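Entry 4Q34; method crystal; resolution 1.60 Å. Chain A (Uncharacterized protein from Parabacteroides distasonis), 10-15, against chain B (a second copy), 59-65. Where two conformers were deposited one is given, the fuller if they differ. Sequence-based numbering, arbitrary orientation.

Chain A (10-15) EQGSFA
Chain B (59-65) SKTWETT

Nearly everything in this contact converges on one small residue: Ser A13 offers its backbone N, its backbone O and its hydroxyl to three different residues of the second copy, and all three hydrogen bonds between the stretches are made by it. Its 80 Å² of covered area is the largest share of the 206 Å² buried in total.

Chain A, 10-15, is an extended strand, with phi between -91° and -164° and psi between 143° and 160° except at Gly A12 (173/-169). Chain B approaches it with no matching strand. Residues 59-62 form a 3-10 turn, in which Trp B62 N bonds to Ser B59 O at 3.0 Å and Glu B63 N to Lys B60 O at 3.0 Å; the chain then opens through Glu B63 (-94/-149) and Thr B64 (-54/136). The register is set by Gly A12 and Thr B64, whose CA atoms lie 5.4 Å apart.

Thr B64 points its CA-to-CB bond toward the strand and, with chi1 m, places OG1 2.8 Å from Ser A13 N, which donates to it at an N-H...O angle of 157°. A side-chain oxygen thus takes the backbone proton that a neighbouring strand's carbonyl would accept in a sheet. Thr B64 OG1 also lies 3.1 Å from Gly A12 CA, and an ideal CB on that glycine would be 2.5 Å from Thr B64 OG1, a clash; glycine suits the place because it leaves the hydroxyl room. A water also joins the stretches, donating to Gln A11 O at 2.9 Å and hydrogen-bonded to Thr B64 OG1 at 2.7 Å.

Ser A13, chi1 p, directs its CB sideways and donates from OG to Glu B63 OE1 at 2.7 Å. Serine suits the place because its one-carbon side chain carries a donor hydroxyl close to the backbone, where it meets the buried carboxylate. Glu B63 reaches it from a CB pointing toward the strand, with chi1 m, chi2 t and chi3 2°; its OE2 accepts from Ser B59 OG (chi1 p) at 2.7 Å, which helps fix the carboxylate.

Lys B60 starts sideways, but its long chain (chi1 t, chi2 p, chi3 146°, chi4 125°) brings its end nearer. Lys B60 NZ donates to Ser A13 O at 3.2 Å and to Thr B64 O at 2.7 Å, tying the strand to its own loop, while Lys B60 CE packs 3.2 Å from Ser A13 OG. Phe A14 (chi1 p, chi2 90°) sets out sideways and its end leads away; Phe A14 N lies 4.1 Å from Lys B60 CE.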

# COMPACT_ATOMS: atom_id res chain seq x y z
N GLU A 10 -4.31 -18.12 5.10
CA GLU A 10 -4.31 -17.58 3.75
C GLU A 10 -4.01 -16.09 3.88
O GLU A 10 -4.49 -15.42 4.79
CB GLU A 10 -5.68 -17.79 3.06
CG GLU A 10 -5.76 -17.50 1.56
CD GLU A 10 -7.17 -17.74 0.97
OE1 GLU A 10 -7.87 -18.71 1.39
OE2 GLU A 10 -7.58 -16.97 0.06
N GLN A 11 -3.27 -15.58 2.93
CA GLN A 11 -3.15 -14.12 2.80
C GLN A 11 -2.82 -13.74 1.39
O GLN A 11 -2.23 -14.51 0.66
CB GLN A 11 -2.11 -13.54 3.79
CG GLN A 11 -0.68 -13.94 3.47
CD GLN A 11 0.35 -13.23 4.33
OE1 GLN A 11 0.07 -12.88 5.49
NE2 GLN A 11 1.54 -13.09 3.80
N GLY A 12 -3.12 -12.49 1.05
CA GLY A 12 -2.85 -12.06 -0.29
C GLY A 12 -3.41 -10.67 -0.54
O GLY A 12 -3.84 -9.99 0.39
N SER A 13 -3.40 -10.28 -1.81
CA SER A 13 -3.85 -8.94 -2.17
C SER A 13 -4.46 -8.97 -3.56
O SER A 13 -4.22 -9.88 -4.37
CB SER A 13 -2.69 -7.97 -2.15
OG SER A 13 -1.69 -8.32 -3.11
N PHE A 14 -5.28 -7.98 -3.83
CA PHE A 14 -5.94 -7.86 -5.14
C PHE A 14 -6.48 -6.49 -5.32
O PHE A 14 -6.69 -5.78 -4.35
CB PHE A 14 -7.07 -8.91 -5.30
CG PHE A 14 -8.10 -8.90 -4.19
CD1 PHE A 14 -9.25 -8.10 -4.28
CD2 PHE A 14 -7.96 -9.70 -3.07
CE1 PHE A 14 -10.23 -8.12 -3.32
CE2 PHE A 14 -8.93 -9.72 -2.09
CZ PHE A 14 -10.07 -8.91 -2.19
N ALA A 15 -6.73 -6.11 -6.58
CA ALA A 15 -7.49 -4.92 -6.89
C ALA A 15 -8.96 -5.33 -7.01
O ALA A 15 -9.26 -6.46 -7.42
CB ALA A 15 -7.05 -4.31 -8.20
N SER B 59 4.61 -2.67 -4.22
CA SER B 59 4.87 -3.92 -3.53
C SER B 59 4.13 -5.11 -4.14
O SER B 59 4.59 -6.24 -3.97
CB SER B 59 4.48 -3.78 -2.06
OG SER B 59 3.11 -3.50 -1.92
N LYS B 60 2.98 -4.88 -4.78
CA LYS B 60 2.19 -5.93 -5.43
C LYS B 60 2.97 -6.80 -6.42
O LYS B 60 2.64 -7.97 -6.60
CB LYS B 60 0.97 -5.27 -6.09
CG LYS B 60 -0.07 -6.13 -6.77
CD LYS B 60 -0.53 -7.32 -6.01
CE LYS B 60 -1.99 -7.64 -6.26
NZ LYS B 60 -2.19 -9.00 -6.72
N THR B 61 4.05 -6.25 -6.97
CA THR B 61 5.03 -7.00 -7.75
C THR B 61 5.31 -8.36 -7.15
O THR B 61 5.42 -9.33 -7.84
CB THR B 61 6.36 -6.24 -7.83
OG1 THR B 61 6.11 -4.97 -8.46
CG2 THR B 61 7.40 -7.02 -8.61
N TRP B 62 5.45 -8.38 -5.84
CA TRP B 62 5.88 -9.54 -5.07
C TRP B 62 4.78 -10.22 -4.27
O TRP B 62 5.07 -11.17 -3.54
CB TRP B 62 6.94 -9.05 -4.05
CG TRP B 62 7.98 -8.19 -4.60
CD1 TRP B 62 8.07 -6.83 -4.49
CD2 TRP B 62 9.12 -8.61 -5.35
NE1 TRP B 62 9.18 -6.38 -5.16
CE2 TRP B 62 9.84 -7.45 -5.71
CE3 TRP B 62 9.59 -9.86 -5.79
CZ2 TRP B 62 11.05 -7.51 -6.43
CZ3 TRP B 62 10.79 -9.93 -6.48
CH2 TRP B 62 11.49 -8.76 -6.83
N GLU B 63 3.54 -9.73 -4.37
CA GLU B 63 2.42 -10.25 -3.61
C GLU B 63 1.65 -11.30 -4.47
O GLU B 63 2.23 -11.98 -5.30
CB GLU B 63 1.52 -9.11 -3.14
CG GLU B 63 2.26 -8.09 -2.30
CD GLU B 63 1.49 -6.79 -2.01
OE1 GLU B 63 0.31 -6.68 -2.43
OE2 GLU B 63 2.05 -5.89 -1.31
N THR B 64 0.35 -11.41 -4.26
CA THR B 64 -0.45 -12.32 -5.07
C THR B 64 -0.24 -12.03 -6.54
O THR B 64 -0.20 -10.86 -6.98
CB THR B 64 -1.96 -12.21 -4.71
OG1 THR B 64 -2.12 -12.33 -3.28
CG2 THR B 64 -2.77 -13.26 -5.38
N THR B 65 -0.09 -13.10 -7.32
CA THR B 65 0.10 -12.97 -8.77
C THR B 65 -1.20 -12.47 -9.39
O THR B 65 -2.29 -12.57 -8.81
CB THR B 65 0.53 -14.33 -9.38
OG1 THR B 65 -0.58 -15.25 -9.43
CG2 THR B 65 1.67 -14.93 -8.62
O HOH W 1 -1.63 -14.77 -2.13